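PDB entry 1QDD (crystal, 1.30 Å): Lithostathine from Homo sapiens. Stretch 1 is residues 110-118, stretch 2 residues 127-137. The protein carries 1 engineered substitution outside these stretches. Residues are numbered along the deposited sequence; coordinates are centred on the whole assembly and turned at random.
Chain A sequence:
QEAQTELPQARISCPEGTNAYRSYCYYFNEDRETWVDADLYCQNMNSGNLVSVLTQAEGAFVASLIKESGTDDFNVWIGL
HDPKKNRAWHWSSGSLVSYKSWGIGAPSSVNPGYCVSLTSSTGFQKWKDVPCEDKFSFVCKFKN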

# COMPACT_ATOMS: atom_id res chain seq x y z
N VAL A 110 -14.53 -12.09 -15.57
CA VAL A 110 -14.89 -13.50 -15.64
C VAL A 110 -14.67 -14.30 -14.38
O VAL A 110 -15.22 -15.39 -14.16
CB VAL A 110 -14.18 -14.13 -16.85
CG1 VAL A 110 -13.87 -15.59 -16.78
CG2 VAL A 110 -14.90 -13.76 -18.13
N ASN A 111 -13.83 -13.80 -13.49
CA ASN A 111 -13.52 -14.41 -12.20
C ASN A 111 -12.98 -13.24 -11.38
O ASN A 111 -11.78 -13.13 -11.15
CB ASN A 111 -12.45 -15.49 -12.36
CG ASN A 111 -12.76 -16.60 -11.36
OD1 ASN A 111 -12.66 -16.36 -10.16
ND2 ASN A 111 -13.17 -17.75 -11.87
N PRO A 112 -13.89 -12.34 -11.02
CA PRO A 112 -13.49 -11.14 -10.32
C PRO A 112 -12.97 -11.23 -8.91
O PRO A 112 -13.53 -11.85 -8.02
CB PRO A 112 -14.76 -10.27 -10.33
CG PRO A 112 -15.87 -11.27 -10.39
CD PRO A 112 -15.34 -12.36 -11.28
N GLY A 113 -11.86 -10.52 -8.70
CA GLY A 113 -11.28 -10.34 -7.37
C GLY A 113 -11.71 -8.95 -6.87
O GLY A 113 -11.93 -8.06 -7.70
N TYR A 114 -11.81 -8.78 -5.56
CA TYR A 114 -12.29 -7.52 -4.98
C TYR A 114 -11.24 -6.76 -4.19
O TYR A 114 -11.53 -5.68 -3.64
CB TYR A 114 -13.59 -7.77 -4.18
CG TYR A 114 -14.68 -8.39 -5.04
CD1 TYR A 114 -15.09 -9.71 -4.83
CD2 TYR A 114 -15.26 -7.69 -6.08
CE1 TYR A 114 -16.07 -10.28 -5.62
CE2 TYR A 114 -16.24 -8.27 -6.89
CZ TYR A 114 -16.63 -9.56 -6.65
OH TYR A 114 -17.60 -10.12 -7.45
N CYS A 115 -10.01 -7.24 -4.08
CA CYS A 115 -8.89 -6.61 -3.39
C CYS A 115 -7.70 -6.64 -4.35
O CYS A 115 -7.70 -7.44 -5.31
CB CYS A 115 -8.55 -7.29 -2.07
SG CYS A 115 -9.75 -6.95 -0.76
N VAL A 116 -6.72 -5.76 -4.21
CA VAL A 116 -5.63 -5.61 -5.16
C VAL A 116 -4.23 -5.85 -4.60
O VAL A 116 -3.88 -5.38 -3.51
CB VAL A 116 -5.70 -4.20 -5.79
CG1 VAL A 116 -4.60 -3.99 -6.83
CG2 VAL A 116 -7.06 -3.96 -6.42
N SER A 117 -3.44 -6.61 -5.37
CA SER A 117 -2.04 -6.86 -5.02
C SER A 117 -1.09 -6.40 -6.12
O SER A 117 -1.44 -6.36 -7.31
CB SER A 117 -1.83 -8.35 -4.76
OG SER A 117 -2.05 -9.13 -5.91
N LEU A 118 0.16 -6.14 -5.74
CA LEU A 118 1.29 -5.93 -6.64
C LEU A 118 1.94 -7.28 -6.99
O LEU A 118 2.06 -8.13 -6.10
CB LEU A 118 2.36 -5.07 -5.99
CG LEU A 118 1.94 -3.67 -5.53
CD1 LEU A 118 3.02 -3.03 -4.66
CD2 LEU A 118 1.61 -2.77 -6.71
N TRP A 127 -0.69 -4.17 -11.08
CA TRP A 127 -1.72 -4.59 -10.17
C TRP A 127 -2.58 -5.74 -10.68
O TRP A 127 -2.87 -5.82 -11.88
CB TRP A 127 -2.67 -3.40 -9.94
CG TRP A 127 -2.08 -2.12 -9.44
CD1 TRP A 127 -0.82 -1.88 -9.00
CD2 TRP A 127 -2.78 -0.86 -9.32
NE1 TRP A 127 -0.66 -0.56 -8.62
CE2 TRP A 127 -1.85 0.07 -8.80
CE3 TRP A 127 -4.08 -0.47 -9.59
CZ2 TRP A 127 -2.23 1.40 -8.56
CZ3 TRP A 127 -4.44 0.85 -9.36
CH2 TRP A 127 -3.51 1.76 -8.85
N LYS A 128 -3.03 -6.59 -9.77
CA LYS A 128 -3.95 -7.69 -10.09
C LYS A 128 -5.05 -7.73 -9.04
O LYS A 128 -4.79 -7.58 -7.85
CB LYS A 128 -3.17 -9.00 -10.08
CG LYS A 128 -3.89 -10.31 -10.29
CD LYS A 128 -2.85 -11.39 -10.50
CE LYS A 128 -2.36 -12.05 -9.23
NZ LYS A 128 -1.69 -13.34 -9.61
N ASP A 129 -6.29 -7.98 -9.47
CA ASP A 129 -7.42 -8.20 -8.59
C ASP A 129 -7.47 -9.65 -8.12
O ASP A 129 -7.36 -10.55 -8.97
CB ASP A 129 -8.76 -7.85 -9.26
CG ASP A 129 -9.05 -8.54 -10.57
OD1 ASP A 129 -8.18 -8.52 -11.45
OD2 ASP A 129 -10.16 -9.11 -10.73
N VAL A 130 -7.60 -9.91 -6.85
CA VAL A 130 -7.58 -11.24 -6.24
C VAL A 130 -8.60 -11.32 -5.11
O VAL A 130 -9.09 -10.29 -4.63
CB VAL A 130 -6.18 -11.55 -5.66
CG1 VAL A 130 -5.11 -11.79 -6.70
CG2 VAL A 130 -5.73 -10.42 -4.73
N PRO A 131 -8.92 -12.51 -4.61
CA PRO A 131 -9.84 -12.65 -3.49
C PRO A 131 -9.29 -11.98 -2.25
O PRO A 131 -8.12 -12.16 -1.86
CB PRO A 131 -9.94 -14.17 -3.30
CG PRO A 131 -9.58 -14.74 -4.63
CD PRO A 131 -8.51 -13.82 -5.18
N CYS A 132 -10.11 -11.26 -1.51
CA CYS A 132 -9.72 -10.54 -0.31
C CYS A 132 -9.31 -11.44 0.85
O CYS A 132 -8.64 -10.99 1.79
CB CYS A 132 -10.86 -9.61 0.15
SG CYS A 132 -11.26 -8.28 -1.01
N GLU A 133 -9.70 -12.71 0.82
CA GLU A 133 -9.39 -13.69 1.83
C GLU A 133 -8.03 -14.35 1.64
O GLU A 133 -7.61 -15.13 2.51
CB GLU A 133 -10.50 -14.76 1.90
CG GLU A 133 -11.87 -14.20 2.19
CD GLU A 133 -12.65 -13.80 0.96
OE1 GLU A 133 -12.18 -13.87 -0.20
OE2 GLU A 133 -13.81 -13.35 1.15
N ASP A 134 -7.33 -14.07 0.55
CA ASP A 134 -5.96 -14.55 0.38
C ASP A 134 -5.06 -13.96 1.47
O ASP A 134 -5.37 -12.90 2.03
CB ASP A 134 -5.39 -14.19 -0.99
CG ASP A 134 -5.89 -15.05 -2.14
OD1 ASP A 134 -6.66 -15.99 -1.91
OD2 ASP A 134 -5.46 -14.72 -3.27
N LYS A 135 -3.98 -14.65 1.82
CA LYS A 135 -3.06 -14.22 2.87
C LYS A 135 -1.71 -13.85 2.29
O LYS A 135 -0.94 -14.71 1.83
CB LYS A 135 -2.95 -15.30 3.96
CG LYS A 135 -4.27 -15.51 4.69
CD LYS A 135 -4.33 -16.77 5.54
CE LYS A 135 -5.76 -17.03 5.98
NZ LYS A 135 -5.85 -18.16 6.95
N PHE A 136 -1.43 -12.55 2.20
CA PHE A 136 -0.24 -11.99 1.61
C PHE A 136 0.47 -11.00 2.54
O PHE A 136 -0.10 -10.47 3.50
CB PHE A 136 -0.62 -11.21 0.32
CG PHE A 136 -1.20 -11.98 -0.82
CD1 PHE A 136 -0.84 -13.29 -1.11
CD2 PHE A 136 -2.13 -11.38 -1.66
CE1 PHE A 136 -1.39 -13.98 -2.17
CE2 PHE A 136 -2.67 -12.06 -2.74
CZ PHE A 136 -2.30 -13.37 -3.00
N SER A 137 1.74 -10.72 2.22
CA SER A 137 2.51 -9.65 2.85
C SER A 137 1.95 -8.30 2.37
O SER A 137 1.06 -8.26 1.50
CB SER A 137 3.97 -9.79 2.48
OG SER A 137 4.10 -9.83 1.07

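Strands 115-118 and 127-130 run antiparallel, their directions 141° apart and their axes approaching to 4.7 Å; the two stretches together bury 607 Å². Hydrogen bonding begins before the strand, where Gly113 N donates to Asp129 OD2 (3.0 Å, 166° at the hydrogen), so a carboxylate takes up a loop amide. Gly113 CA lies 4.0 Å from Val130 CA, and an ideal CB there would sit 2.3 Å from Val130 N, a clash that glycine avoids. Tyr114 N makes only a weak bond to Val130 O (3.2 Å, 123°).

Cys115 then opens the regular ladder: its N donates to Val130 O (3.2 Å), and its O accepts from Val130 N (2.9 Å, 168°). Its side chain, with chi1 at -73°, reaches past the strand to the turn spanning Pro131 to Asp134, where Cys115 SG bonds covalently to Cys132 SG at 2.0 Å with chi3 of 97°, near the relaxed disulfide value.

Val116 faces Asp129 in a non-hydrogen-bonded pair; its CG1 packs 3.7 Å from Trp127 CB, and its CA lies 3.4 Å from Lys128 O in a CA-H...O contact. Ser117 repeats the paired pattern, N to Lys128 O (3.0 Å) and O from Lys128 N (2.9 Å). Finally, Leu118 CD2 meets Trp127 CD1 at 3.5 Å, an apolar contact on the face shared with Val116.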